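Local structure of proto-oncogene tyrosine-protein kinase receptor Ret (Danio rerio, 7AMK) at the interface of chains A and B. The protein acts as a receptor tyrosine kinase whose calcium-binding, cadherin-like extracellular domains take part in assembling a signalling complex with GDNF and its co-receptor GFR alpha 1. Residues are numbered along the deposited sequence; one frame, centred on the assembly and turned at random. Chains: chain A/B, Proto-oncogene tyrosine-protein kinase receptor Ret.

The interface of chains A and B. Residues chain A 86, 108, 110; chain B 447-448, 450.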
loop_
_atom_site.group_PDB
_atom_site.type_symbol
_atom_site.label_atom_id
_atom_site.label_comp_id
_atom_site.label_asym_id
_atom_site.label_seq_id
_atom_site.Cartn_x
_atom_site.Cartn_y
_atom_site.Cartn_z
ATOM N N THR A 86 13.585 -53.645 3.679
ATOM C CA THR A 86 13.589 -52.581 2.686
ATOM C C THR A 86 14.723 -52.824 1.700
ATOM O O THR A 86 15.895 -52.782 2.078
ATOM C CB THR A 86 13.712 -51.212 3.347
ATOM O OG1 THR A 86 12.603 -51.024 4.230
ATOM C CG2 THR A 86 13.669 -50.132 2.299
ATOM N N GLU A 108 12.089 -48.027 -3.707
ATOM C CA GLU A 108 12.081 -48.767 -2.458
ATOM C C GLU A 108 11.115 -49.946 -2.596
ATOM O O GLU A 108 9.960 -49.775 -3.006
ATOM C CB GLU A 108 11.715 -47.838 -1.293
ATOM C CG GLU A 108 11.593 -48.525 0.075
ATOM C CD GLU A 108 11.435 -47.565 1.268
ATOM O OE1 GLU A 108 11.827 -46.365 1.199
ATOM O OE2 GLU A 108 10.925 -48.036 2.311
ATOM N N LYS A 110 9.553 -52.569 -0.169
ATOM C CA LYS A 110 9.404 -52.795 1.260
ATOM C C LYS A 110 8.677 -54.123 1.440
ATOM O O LYS A 110 7.511 -54.266 1.053
ATOM C CB LYS A 110 8.663 -51.632 1.920
ATOM C CG LYS A 110 9.152 -51.296 3.311
ATOM C CD LYS A 110 8.625 -49.945 3.792
ATOM C CE LYS A 110 9.275 -49.534 5.106
ATOM N N PRO B 447 17.840 -46.951 4.306
ATOM C CA PRO B 447 16.943 -47.046 3.139
ATOM C C PRO B 447 15.463 -47.013 3.490
ATOM O O PRO B 447 14.668 -46.462 2.714
ATOM C CB PRO B 447 17.342 -48.386 2.509
ATOM C CG PRO B 447 18.768 -48.564 2.920
ATOM C CD PRO B 447 18.852 -48.025 4.313
ATOM N N GLU B 448 15.054 -47.569 4.634
ATOM C CA GLU B 448 13.631 -47.512 4.960
ATOM C C GLU B 448 13.161 -46.094 5.247
ATOM O O GLU B 448 11.953 -45.842 5.243
ATOM C CB GLU B 448 13.304 -48.401 6.163
ATOM N N GLN B 450 13.765 -43.341 3.446
ATOM C CA GLN B 450 13.991 -42.445 2.317
ATOM C C GLN B 450 12.745 -42.186 1.478
ATOM O O GLN B 450 12.799 -41.370 0.555
ATOM C CB GLN B 450 15.120 -42.992 1.423
ATOM C CG GLN B 450 16.542 -42.764 1.990
ATOM C CD GLN B 450 17.545 -43.822 1.566
ATOM O OE1 GLN B 450 17.480 -44.373 0.457
ATOM N NE2 GLN B 450 18.493 -44.113 2.454
#
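A:Thr86 turns its methyl CG2 anti to its own backbone N and sets its hydroxyl OG1 beside that N (chi1 -60°), presenting the methyl to the backbone N and CA of B:Glu448 and the hydroxyl to its CB. A:Glu108 runs out almost straight (chi1 177°, chi2 171°), carrying its carboxylate to the start of the same short 3-10 helix of chain B. The methyl CG2 of A:Thr86 packs on B:Glu448 CA at 3.7 Å and brushes the ring atom CB of B:Pro447 at 4.1 Å. Alongside it, OG1 of A:Thr86 lies 3.3 Å from B:Glu448 CB, where the modelled side chain stops. Within chain A the same methyl rests against the stem of A:Glu108, with CG2 of A:Thr86 3.4 Å from A:Glu108 CG, so it is wedged between its neighbour and the partner chain. The carboxylate oxygen OE1 of A:Glu108 comes within 3.2 Å of the carbonyl O of B:Pro447, two acceptor-type oxygens with no bond assigned between them. The other oxygen, OE2, turns towards the B:Glu448 backbone and lies 3.3 Å from CD of A:Lys110. The modelled part of A:Lys110 ends at CE, 4.3 Å from B:Glu448 CB, and its missing ammonium group could temper the negative charge nearby. An alanine in place of A:Glu108 would probably leave the A:Thr86 methyl without its inner support and open a gap beside the B:Pro447 carbonyl. The patch is small, burying 136 Å² in total, and belongs to a larger, not exactly two-fold contact that may owe to crystal packing. Strands 83-92 and 106-114 of cadherin-like domain 1 supply the chain A side; the chain B side, in cadherin-like domain 4, is the 3-10 helix 447-449, whose last residue, B:Cys449, is disulfide-bonded to B:Cys419.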